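Local coordinates for UDP-N-acetylglucosamine 4,6-dehydratase (Vibrio fischeri, PDB 3PVZ), which probably acts as a lyase that removes water from UDP-N-acetylglucosamine, using a bound NAD cofactor held in a Rossmann-type fold, at residues Thr197-Phe205 with Arg232-Leu243; Asp21-Val32 with Glu242-Phe250. All blocks are in the same frame, centred on the assembly; numbering follows the deposited sequence.

Interaction 1: Thr197-Phe205 with Arg232-Leu243; sequences TARFANVAF and RYFVTPQESGEL. With NAD (nicotinamide-adenine-dinucleotide), chain E; SCN (thiocyanate ion), chain G.
Asn202 and Val203 pair with Phe234 and Val235 as two short parallel strands beside the nicotinamide end of the NAD pocket, in a small sheet separate from the main Rossmann-type sheet that strand 194-198 belongs to. Backbone bonds set the register. Val235 N donates to Asn202 O, Ala204 N reaches Val235 O at 2.7 Å in an almost straight line (174°), and Asn202 N to Tyr233 O is weak. The opposite edge of the 202-203 strand serves the cofactor: Val203 N gives its hydrogen to the carboxamide oxygen O7N of NAD at 2.9 Å.

Side-chain packing divides by face. On one, Val203 CG2 meets Val235 CG2 at 3.9 Å, while CG1, anti to the backbone N (chi1 -178°), touches Pro237 CA and Ser240 OG, a hydroxyl that donates to Pro237 O. On the other, Asn202 CB approaches Phe234 CD1 obliquely, and its amide crosses the aliphatic part of Arg232. Further along, Leu243 CD2 touches Phe200 CD1 at 3.8 Å.

Polar groups start the helix that follows. Thr236 and Glu239 form a capping box, Glu239 N bonding to Thr236 OG1 and Thr236 N to Glu239 OE1; Glu239 also bridges to Arg13. A thiocyanate, probably from the crystallisation liquor, lies between the segments, its N accepting from Ala201 N at 2.8 Å and its S 3.3 Å from Glu239 O.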
loop_
_atom_site.group_PDB
_atom_site.type_symbol
_atom_site.label_atom_id
_atom_site.label_comp_id
_atom_site.label_asym_id
_atom_site.label_seq_id
_atom_site.Cartn_x
_atom_site.Cartn_y
_atom_site.Cartn_z
ATOM N N THR A 197 -10.539 6.246 -20.534
ATOM C CA THR A 197 -9.290 6.027 -19.808
ATOM C C THR A 197 -8.260 7.127 -20.083
ATOM O O THR A 197 -8.545 8.115 -20.753
ATOM C CB THR A 197 -8.669 4.651 -20.147
ATOM O OG1 THR A 197 -8.226 4.661 -21.493
ATOM C CG2 THR A 197 -9.665 3.486 -20.000
ATOM N N ALA A 198 -7.085 6.975 -19.477
ATOM C CA ALA A 198 -5.930 7.759 -19.785
ATOM C C ALA A 198 -4.699 6.883 -19.942
ATOM O O ALA A 198 -4.591 5.838 -19.346
ATOM C CB ALA A 198 -5.710 8.765 -18.755
ATOM N N ARG A 199 -3.760 7.343 -20.750
ATOM C CA ARG A 199 -2.454 6.714 -20.857
ATOM C C ARG A 199 -1.406 7.750 -20.459
ATOM O O ARG A 199 -1.374 8.873 -21.007
ATOM C CB ARG A 199 -2.271 6.250 -22.268
ATOM C CG ARG A 199 -0.894 5.665 -22.542
ATOM C CD ARG A 199 -0.906 5.022 -23.930
ATOM N NE ARG A 199 -1.640 3.734 -23.932
ATOM C CZ ARG A 199 -2.406 3.297 -24.931
ATOM N NH1 ARG A 199 -3.015 2.123 -24.835
ATOM N NH2 ARG A 199 -2.565 4.025 -26.024
ATOM N N PHE A 200 -0.581 7.397 -19.485
ATOM C CA PHE A 200 0.349 8.355 -18.872
ATOM C C PHE A 200 1.818 8.113 -19.247
ATOM O O PHE A 200 2.207 6.991 -19.509
ATOM C CB PHE A 200 0.284 8.294 -17.343
ATOM C CG PHE A 200 -1.085 8.520 -16.749
ATOM C CD1 PHE A 200 -1.506 9.775 -16.382
ATOM C CD2 PHE A 200 -1.906 7.449 -16.465
ATOM C CE1 PHE A 200 -2.736 9.961 -15.757
ATOM C CE2 PHE A 200 -3.141 7.649 -15.880
ATOM C CZ PHE A 200 -3.557 8.914 -15.551
ATOM N N ALA A 201 2.585 9.194 -19.327
ATOM C CA ALA A 201 4.043 9.205 -19.209
ATOM C C ALA A 201 4.438 8.840 -17.779
ATOM O O ALA A 201 3.589 8.636 -16.925
ATOM C CB ALA A 201 4.546 10.621 -19.520
ATOM N N ASN A 202 5.719 8.808 -17.482
ATOM C CA ASN A 202 6.126 8.648 -16.092
ATOM C C ASN A 202 5.713 9.810 -15.221
ATOM O O ASN A 202 6.069 10.947 -15.506
ATOM C CB ASN A 202 7.635 8.502 -16.011
ATOM C CG ASN A 202 8.109 7.169 -16.487
ATOM O OD1 ASN A 202 7.687 6.685 -17.522
ATOM N ND2 ASN A 202 9.023 6.583 -15.753
ATOM N N VAL A 203 4.992 9.538 -14.132
ATOM C CA VAL A 203 4.555 10.602 -13.248
ATOM C C VAL A 203 5.617 10.927 -12.173
ATOM O O VAL A 203 5.855 10.140 -11.263
ATOM C CB VAL A 203 3.192 10.273 -12.608
ATOM C CG1 VAL A 203 2.743 11.447 -11.724
ATOM C CG2 VAL A 203 2.123 9.995 -13.691
ATOM N N ALA A 204 6.273 12.089 -12.292
ATOM C CA ALA A 204 7.507 12.331 -11.496
ATOM C C ALA A 204 7.243 12.145 -10.017
ATOM O O ALA A 204 6.313 12.700 -9.476
ATOM C CB ALA A 204 8.076 13.713 -11.755
ATOM N N PHE A 205 8.059 11.333 -9.386
ATOM C CA PHE A 205 8.042 11.123 -7.953
ATOM C C PHE A 205 6.858 10.313 -7.462
ATOM O O PHE A 205 6.684 10.149 -6.266
ATOM C CB PHE A 205 8.242 12.437 -7.162
ATOM C CG PHE A 205 9.594 13.049 -7.408
ATOM C CD1 PHE A 205 9.781 13.977 -8.438
ATOM C CD2 PHE A 205 10.701 12.627 -6.689
ATOM C CE1 PHE A 205 11.059 14.514 -8.709
ATOM C CE2 PHE A 205 11.968 13.142 -6.952
ATOM C CZ PHE A 205 12.150 14.094 -7.967
ATOM N N ARG A 232 13.056 8.797 -20.275
ATOM C CA ARG A 232 11.591 8.835 -20.307
ATOM C C ARG A 232 11.101 10.254 -20.452
ATOM O O ARG A 232 11.847 11.203 -20.201
ATOM C CB ARG A 232 10.972 8.272 -19.015
ATOM C CG ARG A 232 11.311 6.833 -18.701
ATOM C CD ARG A 232 10.561 5.874 -19.584
ATOM N NE ARG A 232 10.855 4.492 -19.214
ATOM C CZ ARG A 232 11.456 3.584 -19.994
ATOM N NH1 ARG A 232 11.877 3.859 -21.238
ATOM N NH2 ARG A 232 11.644 2.359 -19.511
ATOM N N TYR A 233 9.830 10.358 -20.834
ATOM C CA TYR A 233 9.023 11.545 -20.623
ATOM C C TYR A 233 8.398 11.571 -19.250
ATOM O O TYR A 233 7.808 10.577 -18.793
ATOM C CB TYR A 233 7.887 11.598 -21.628
ATOM C CG TYR A 233 8.319 11.691 -23.062
ATOM C CD1 TYR A 233 9.026 12.796 -23.520
ATOM C CD2 TYR A 233 7.968 10.705 -23.968
ATOM C CE1 TYR A 233 9.411 12.907 -24.881
ATOM C CE2 TYR A 233 8.349 10.781 -25.309
ATOM C CZ TYR A 233 9.068 11.881 -25.753
ATOM O OH TYR A 233 9.428 11.928 -27.047
ATOM N N PHE A 234 8.474 12.731 -18.613
ATOM C CA PHE A 234 7.978 12.918 -17.289
ATOM C C PHE A 234 6.915 14.009 -17.198
ATOM O O PHE A 234 7.020 15.058 -17.821
ATOM C CB PHE A 234 9.128 13.292 -16.376
ATOM C CG PHE A 234 10.090 12.184 -16.158
ATOM C CD1 PHE A 234 9.953 11.334 -15.072
ATOM C CD2 PHE A 234 11.156 11.989 -17.044
ATOM C CE1 PHE A 234 10.842 10.303 -14.875
ATOM C CE2 PHE A 234 12.031 10.970 -16.850
ATOM C CZ PHE A 234 11.900 10.125 -15.771
ATOM N N VAL A 235 5.914 13.765 -16.378
ATOM C CA VAL A 235 4.915 14.763 -16.030
ATOM C C VAL A 235 4.882 14.913 -14.535
ATOM O O VAL A 235 5.414 14.077 -13.820
ATOM C CB VAL A 235 3.519 14.381 -16.498
ATOM C CG1 VAL A 235 3.453 14.376 -18.001
ATOM C CG2 VAL A 235 3.108 13.000 -15.946
ATOM N N THR A 236 4.279 16.013 -14.082
ATOM C CA THR A 236 3.990 16.238 -12.679
ATOM C C THR A 236 2.730 15.496 -12.184
ATOM O O THR A 236 1.782 15.202 -12.950
ATOM C CB THR A 236 3.799 17.744 -12.366
ATOM O OG1 THR A 236 2.602 18.204 -12.993
ATOM C CG2 THR A 236 4.999 18.576 -12.905
ATOM N N PRO A 237 2.702 15.219 -10.878
ATOM C CA PRO A 237 1.488 14.724 -10.271
ATOM C C PRO A 237 0.256 15.540 -10.686
ATOM O O PRO A 237 -0.719 14.943 -11.123
ATOM C CB PRO A 237 1.767 14.858 -8.770
ATOM C CG PRO A 237 3.240 14.661 -8.675
ATOM C CD PRO A 237 3.780 15.385 -9.882
ATOM N N GLN A 238 0.290 16.867 -10.593
ATOM C CA GLN A 238 -0.903 17.647 -10.933
ATOM C C GLN A 238 -1.338 17.423 -12.351
ATOM O O GLN A 238 -2.523 17.407 -12.658
ATOM C CB GLN A 238 -0.688 19.128 -10.733
ATOM C CG GLN A 238 -1.911 19.986 -11.085
ATOM C CD GLN A 238 -1.797 21.394 -10.515
ATOM O OE1 GLN A 238 -1.232 21.581 -9.446
ATOM N NE2 GLN A 238 -2.340 22.384 -11.227
ATOM N N GLU A 239 -0.363 17.253 -13.227
ATOM C CA GLU A 239 -0.653 17.013 -14.619
ATOM C C GLU A 239 -1.371 15.690 -14.775
ATOM O O GLU A 239 -2.314 15.589 -15.577
ATOM C CB GLU A 239 0.641 17.056 -15.419
ATOM C CG GLU A 239 1.109 18.480 -15.566
ATOM C CD GLU A 239 2.418 18.643 -16.299
ATOM O OE1 GLU A 239 3.218 17.688 -16.362
ATOM O OE2 GLU A 239 2.625 19.763 -16.811
ATOM N N SER A 240 -0.955 14.685 -13.994
ATOM C CA SER A 240 -1.634 13.366 -14.012
ATOM C C SER A 240 -3.071 13.482 -13.542
ATOM O O SER A 240 -3.991 12.903 -14.102
ATOM C CB SER A 240 -0.863 12.284 -13.246
ATOM O OG SER A 240 -0.805 12.503 -11.863
ATOM N N GLY A 241 -3.256 14.278 -12.535
ATOM C CA GLY A 241 -4.572 14.506 -11.985
ATOM C C GLY A 241 -5.444 15.253 -12.947
ATOM O O GLY A 241 -6.630 14.956 -13.069
ATOM N N GLU A 242 -4.863 16.212 -13.655
ATOM C CA GLU A 242 -5.642 16.997 -14.612
ATOM C C GLU A 242 -6.100 16.159 -15.803
ATOM O O GLU A 242 -7.214 16.303 -16.267
ATOM C CB GLU A 242 -4.856 18.217 -15.060
ATOM C CG GLU A 242 -4.825 19.311 -14.012
ATOM C CD GLU A 242 -3.880 20.486 -14.372
ATOM O OE1 GLU A 242 -2.908 20.295 -15.144
ATOM O OE2 GLU A 242 -4.102 21.599 -13.843
ATOM N N LEU A 243 -5.226 15.282 -16.269
ATOM C CA LEU A 243 -5.548 14.381 -17.338
ATOM C C LEU A 243 -6.651 13.388 -16.946
ATOM O O LEU A 243 -7.559 13.204 -17.721
ATOM C CB LEU A 243 -4.284 13.623 -17.772
ATOM C CG LEU A 243 -4.403 12.648 -18.928
ATOM C CD1 LEU A 243 -4.677 13.403 -20.184
ATOM C CD2 LEU A 243 -3.068 11.888 -19.104
HETATM P PA NAD E . 0.140 3.788 -6.808
HETATM O O1A NAD E . 0.870 2.582 -6.313
HETATM O O2A NAD E . 0.709 5.027 -6.185
HETATM O O5B NAD E . -1.333 3.862 -6.216
HETATM C C5B NAD E . -2.156 2.694 -6.425
HETATM C C4B NAD E . -3.185 2.797 -5.294
HETATM O O4B NAD E . -4.130 1.748 -5.329
HETATM C C3B NAD E . -2.467 2.734 -3.909
HETATM O O3B NAD E . -2.825 3.831 -3.093
HETATM C C2B NAD E . -2.962 1.385 -3.336
HETATM O O2B NAD E . -2.948 1.307 -1.916
HETATM C C1B NAD E . -4.359 1.363 -3.999
HETATM N N9A NAD E . -4.904 0.014 -4.016
HETATM C C8A NAD E . -4.330 -1.088 -4.519
HETATM N N7A NAD E . -5.064 -2.132 -4.316
HETATM C C5A NAD E . -6.220 -1.695 -3.729
HETATM C C6A NAD E . -7.374 -2.318 -3.264
HETATM N N6A NAD E . -7.491 -3.669 -3.482
HETATM N N1A NAD E . -8.333 -1.604 -2.682
HETATM C C2A NAD E . -8.191 -0.296 -2.502
HETATM N N3A NAD E . -7.108 0.324 -2.901
HETATM C C4A NAD E . -6.126 -0.328 -3.508
HETATM O O3 NAD E . 0.155 3.783 -8.417
HETATM P PN NAD E . 0.006 5.195 -9.217
HETATM O O1N NAD E . 1.380 5.727 -9.587
HETATM O O2N NAD E . -0.860 6.250 -8.664
HETATM O O5D NAD E . -0.521 4.601 -10.666
HETATM C C5D NAD E . -1.911 4.313 -10.636
HETATM C C4D NAD E . -2.328 3.723 -11.988
HETATM O O4D NAD E . -1.710 4.478 -13.079
HETATM C C3D NAD E . -1.789 2.282 -12.122
HETATM O O3D NAD E . -2.604 1.453 -12.982
HETATM C C2D NAD E . -0.455 2.485 -12.876
HETATM O O2D NAD E . -0.039 1.311 -13.589
HETATM C C1D NAD E . -0.831 3.606 -13.844
HETATM N N1N NAD E . 0.346 4.320 -14.362
HETATM C C2N NAD E . 1.141 4.954 -13.492
HETATM C C3N NAD E . 2.249 5.653 -13.924
HETATM C C7N NAD E . 3.152 6.332 -12.979
HETATM O O7N NAD E . 4.153 6.858 -13.461
HETATM N N7N NAD E . 2.937 6.361 -11.656
HETATM C C4N NAD E . 2.542 5.698 -15.310
HETATM C C5N NAD E . 1.686 5.043 -16.179
HETATM C C6N NAD E . 0.587 4.344 -15.676
HETATM S S SCN G . -0.461 13.767 -17.581
HETATM C C SCN G . 0.491 12.428 -18.234
HETATM N N SCN G . 1.113 11.517 -18.687
#

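Interaction 2: Asp21-Val32 with Glu242-Phe250; sequences DINANEKELQSV and ELCLMSCIF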
loop_
_atom_site.group_PDB
_atom_site.type_symbol
_atom_site.label_atom_id
_atom_site.label_comp_id
_atom_site.label_asym_id
_atom_site.label_seq_id
_atom_site.Cartn_x
_atom_site.Cartn_y
_atom_site.Cartn_z
ATOM N N ASP A 21 -5.900 23.819 -22.248
ATOM C CA ASP A 21 -7.113 23.008 -22.171
ATOM C C ASP A 21 -7.834 23.139 -20.860
ATOM O O ASP A 21 -9.043 23.225 -20.830
ATOM C CB ASP A 21 -6.781 21.555 -22.440
ATOM C CG ASP A 21 -6.286 21.328 -23.889
ATOM O OD1 ASP A 21 -6.724 22.022 -24.836
ATOM O OD2 ASP A 21 -5.459 20.452 -24.096
ATOM N N ILE A 22 -7.092 23.190 -19.764
ATOM C CA ILE A 22 -7.696 23.393 -18.471
ATOM C C ILE A 22 -8.374 24.777 -18.387
ATOM O O ILE A 22 -9.546 24.867 -17.980
ATOM C CB ILE A 22 -6.668 23.234 -17.311
ATOM C CG1 ILE A 22 -6.279 21.769 -17.165
ATOM C CG2 ILE A 22 -7.251 23.793 -15.964
ATOM C CD1 ILE A 22 -7.458 20.830 -16.666
ATOM N N ASN A 23 -7.637 25.837 -18.743
ATOM C CA ASN A 23 -8.185 27.182 -18.702
ATOM C C ASN A 23 -9.384 27.334 -19.584
ATOM O O ASN A 23 -10.368 27.905 -19.175
ATOM C CB ASN A 23 -7.168 28.228 -19.078
ATOM C CG ASN A 23 -6.329 28.644 -17.913
ATOM O OD1 ASN A 23 -6.674 28.371 -16.776
ATOM N ND2 ASN A 23 -5.219 29.330 -18.182
ATOM N N ALA A 24 -9.321 26.782 -20.781
ATOM C CA ALA A 24 -10.444 26.831 -21.720
ATOM C C ALA A 24 -11.710 26.106 -21.210
ATOM O O ALA A 24 -12.809 26.443 -21.618
ATOM C CB ALA A 24 -10.007 26.249 -23.078
ATOM N N ASN A 25 -11.561 25.123 -20.323
ATOM C CA ASN A 25 -12.690 24.289 -19.878
ATOM C C ASN A 25 -13.017 24.455 -18.403
ATOM O O ASN A 25 -13.848 23.722 -17.867
ATOM C CB ASN A 25 -12.371 22.830 -20.200
ATOM C CG ASN A 25 -12.462 22.564 -21.689
ATOM O OD1 ASN A 25 -13.565 22.528 -22.235
ATOM N ND2 ASN A 25 -11.321 22.443 -22.358
ATOM N N GLU A 26 -12.348 25.400 -17.757
ATOM C CA GLU A 26 -12.422 25.568 -16.312
ATOM C C GLU A 26 -13.845 25.819 -15.877
ATOM O O GLU A 26 -14.287 25.239 -14.913
ATOM C CB GLU A 26 -11.532 26.735 -15.837
ATOM C CG GLU A 26 -11.365 26.834 -14.304
ATOM C CD GLU A 26 -10.968 25.492 -13.634
ATOM O OE1 GLU A 26 -9.935 24.905 -14.022
ATOM O OE2 GLU A 26 -11.708 25.004 -12.743
ATOM N N LYS A 27 -14.568 26.654 -16.613
ATOM C CA LYS A 27 -15.871 27.070 -16.178
ATOM C C LYS A 27 -16.784 25.853 -16.190
ATOM O O LYS A 27 -17.575 25.648 -15.261
ATOM C CB LYS A 27 -16.419 28.165 -17.086
ATOM C CG LYS A 27 -17.734 28.793 -16.584
ATOM C CD LYS A 27 -17.515 30.194 -15.994
ATOM C CE LYS A 27 -18.785 31.082 -16.069
ATOM N NZ LYS A 27 -18.394 32.554 -16.257
ATOM N N GLU A 28 -16.669 25.059 -17.247
ATOM C CA GLU A 28 -17.522 23.867 -17.399
ATOM C C GLU A 28 -17.092 22.806 -16.422
ATOM O O GLU A 28 -17.938 22.141 -15.855
ATOM C CB GLU A 28 -17.496 23.310 -18.803
ATOM C CG GLU A 28 -18.344 22.076 -18.981
ATOM C CD GLU A 28 -18.638 21.797 -20.448
ATOM O OE1 GLU A 28 -17.847 22.193 -21.343
ATOM O OE2 GLU A 28 -19.675 21.204 -20.691
ATOM N N LEU A 29 -15.789 22.690 -16.164
ATOM C CA LEU A 29 -15.331 21.761 -15.125
ATOM C C LEU A 29 -16.006 22.086 -13.766
ATOM O O LEU A 29 -16.498 21.189 -13.041
ATOM C CB LEU A 29 -13.827 21.833 -14.972
ATOM C CG LEU A 29 -12.986 21.052 -15.983
ATOM C CD1 LEU A 29 -11.511 21.452 -15.858
ATOM C CD2 LEU A 29 -13.138 19.577 -15.797
ATOM N N GLN A 30 -16.043 23.376 -13.441
ATOM C CA GLN A 30 -16.540 23.821 -12.165
ATOM C C GLN A 30 -18.040 23.631 -12.051
ATOM O O GLN A 30 -18.529 23.282 -11.021
ATOM C CB GLN A 30 -16.144 25.268 -11.928
ATOM C CG GLN A 30 -14.766 25.387 -11.332
ATOM C CD GLN A 30 -14.336 26.839 -11.155
ATOM O OE1 GLN A 30 -15.169 27.685 -10.906
ATOM N NE2 GLN A 30 -13.042 27.114 -11.283
ATOM N N SER A 31 -18.754 23.877 -13.139
ATOM C CA SER A 31 -20.173 23.598 -13.221
ATOM C C SER A 31 -20.447 22.121 -13.003
ATOM O O SER A 31 -21.301 21.804 -12.176
ATOM C CB SER A 31 -20.741 24.089 -14.548
ATOM O OG SER A 31 -22.037 23.581 -14.740
ATOM N N VAL A 32 -19.733 21.218 -13.684
ATOM C CA VAL A 32 -19.973 19.786 -13.562
ATOM C C VAL A 32 -19.638 19.243 -12.166
ATOM O O VAL A 32 -20.487 18.629 -11.531
ATOM C CB VAL A 32 -19.250 18.965 -14.642
ATOM C CG1 VAL A 32 -19.288 17.451 -14.328
ATOM C CG2 VAL A 32 -19.907 19.227 -16.071
ATOM N N GLU A 242 -4.863 16.212 -13.655
ATOM C CA GLU A 242 -5.642 16.997 -14.612
ATOM C C GLU A 242 -6.100 16.159 -15.803
ATOM O O GLU A 242 -7.214 16.303 -16.267
ATOM C CB GLU A 242 -4.856 18.217 -15.060
ATOM C CG GLU A 242 -4.825 19.311 -14.012
ATOM C CD GLU A 242 -3.880 20.486 -14.372
ATOM O OE1 GLU A 242 -2.908 20.295 -15.144
ATOM O OE2 GLU A 242 -4.102 21.599 -13.843
ATOM N N LEU A 243 -5.226 15.282 -16.269
ATOM C CA LEU A 243 -5.548 14.381 -17.338
ATOM C C LEU A 243 -6.651 13.388 -16.946
ATOM O O LEU A 243 -7.559 13.204 -17.721
ATOM C CB LEU A 243 -4.284 13.623 -17.772
ATOM C CG LEU A 243 -4.403 12.648 -18.928
ATOM C CD1 LEU A 243 -4.677 13.403 -20.184
ATOM C CD2 LEU A 243 -3.068 11.888 -19.104
ATOM N N CYS A 244 -6.560 12.759 -15.761
ATOM C CA CYS A 244 -7.681 11.943 -15.230
ATOM C C CYS A 244 -9.043 12.665 -15.270
ATOM O O CYS A 244 -10.034 12.092 -15.693
ATOM C CB CYS A 244 -7.416 11.527 -13.777
ATOM S SG CYS A 244 -6.100 10.309 -13.622
ATOM N N LEU A 245 -9.078 13.908 -14.797
ATOM C CA LEU A 245 -10.324 14.643 -14.641
ATOM C C LEU A 245 -10.901 15.020 -16.017
ATOM O O LEU A 245 -12.107 15.006 -16.192
ATOM C CB LEU A 245 -10.127 15.909 -13.826
ATOM C CG LEU A 245 -11.362 16.809 -13.513
ATOM C CD1 LEU A 245 -12.380 16.149 -12.681
ATOM C CD2 LEU A 245 -10.940 18.084 -12.810
HETATM N N MSE A 246 -10.029 15.376 -16.959
HETATM C CA MSE A 246 -10.457 15.735 -18.307
HETATM C C MSE A 246 -11.047 14.523 -19.003
HETATM O O MSE A 246 -12.091 14.622 -19.610
HETATM C CB MSE A 246 -9.296 16.284 -19.129
HETATM C CG MSE A 246 -8.792 17.640 -18.725
HETATM SE SE MSE A 246 -10.055 19.055 -18.984
HETATM C CE MSE A 246 -10.300 18.909 -20.903
ATOM N N SER A 247 -10.391 13.369 -18.875
ATOM C CA SER A 247 -10.914 12.168 -19.485
ATOM C C SER A 247 -12.217 11.825 -18.783
ATOM O O SER A 247 -13.219 11.557 -19.422
ATOM C CB SER A 247 -9.936 11.021 -19.399
ATOM O OG SER A 247 -10.516 9.842 -19.904
ATOM N N CYS A 248 -12.200 11.883 -17.462
ATOM C CA CYS A 248 -13.431 11.675 -16.668
ATOM C C CYS A 248 -14.648 12.485 -17.110
ATOM O O CYS A 248 -15.714 11.922 -17.340
ATOM C CB CYS A 248 -13.216 11.955 -15.164
ATOM S SG CYS A 248 -14.629 11.361 -14.215
ATOM N N ILE A 249 -14.510 13.804 -17.138
ATOM C CA ILE A 249 -15.629 14.672 -17.401
ATOM C C ILE A 249 -15.928 14.770 -18.902
ATOM O O ILE A 249 -17.076 14.683 -19.292
ATOM C CB ILE A 249 -15.357 16.106 -16.953
ATOM C CG1 ILE A 249 -15.015 16.183 -15.461
ATOM C CG2 ILE A 249 -16.579 17.018 -17.368
ATOM C CD1 ILE A 249 -16.047 15.656 -14.534
ATOM N N PHE A 250 -14.895 14.910 -19.725
ATOM C CA PHE A 250 -15.042 15.135 -21.182
ATOM C C PHE A 250 -14.834 13.915 -22.095
ATOM O O PHE A 250 -15.147 13.980 -23.266
ATOM C CB PHE A 250 -14.094 16.269 -21.628
ATOM C CG PHE A 250 -14.399 17.602 -20.962
ATOM C CD1 PHE A 250 -15.528 18.319 -21.315
ATOM C CD2 PHE A 250 -13.586 18.099 -19.970
ATOM C CE1 PHE A 250 -15.844 19.538 -20.714
ATOM C CE2 PHE A 250 -13.870 19.363 -19.339
ATOM C CZ PHE A 250 -14.996 20.065 -19.694
#
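Leu29 pushes its side chain into helix 242-250 as a knob among Leu245, Met246, Ile249 and Phe250. Its two methyls divide the work. CD2 lies 3.6 Å from Phe250 CE2 and also touches Ile249 CG1 and Leu245 CD2, whereas CD1 turns to the selenium of Met246, a selenomethionine. The leucine side chain crosses those of Phe250 and Met246 at about right angles.

Phe250, the last residue of its helix, is bordered by three residues of helix 21-32. With CG anti to its carbonyl carbon (chi1 -62°), the ring leans toward Asn25, Glu28 and Leu29. The Glu28 carboxylate arrives at the ring edge, OE1 3.4 Å from Phe250 CE1, its plane turned 78° against the ring; the chain, extended beyond CG, also runs its CG past Phe250 CE1 and CZ. Asn25 lies obliquely to the ring, OD1 3.8 Å from Phe250 CZ, and its amide is held by a bond from ND2 to Asp21 O at 2.9 Å. One face of the ring is packed within its own helix by Ile249 CG2, over the ring centre.

Leu29 is the one knob-into-hole element in the packing of two steeply crossed helices, their axes 11.1 Å apart at closest and inclined by 68°. The contact joins helix 19-34, near the N terminus, to the outer side of a helix whose other side packs on the main sheet, where Cys248 touches Tyr115 and Leu117.

In Met246 the bend at chi2 sets SE 3.9 Å from Ile22 CD1, and that at chi3 carries CE toward Asn25 ND2. Ile22 CG1 then crosses the Glu242 carboxylate, 3.9 Å from its CD, and at the other end Val32 CG1 meets Ile249 CD1 at 3.7 Å.

Helix 237-250 is common to both contacts, whose centres lie about 16 Å apart. Its first turns pack behind Phe200 and Val203, which touch the nicotinamide, in interaction 1, and its later turns meet helix 19-34 in interaction 2; Glu242 and Leu243 belong to both segments. Direct contacts also join the two: Ser247 OG lies 2.8 Å from Thr197 O, a probable hydrogen bond, and Cys244 SG packs 3.5 Å from Phe200 CZ. Interaction 1 touches NAD itself. Interaction 2 stands farther back, the side chain of Glu242 being about 9 Å from that of Ile47 and about 11 Å from that of Val203, both NAD-binding residues.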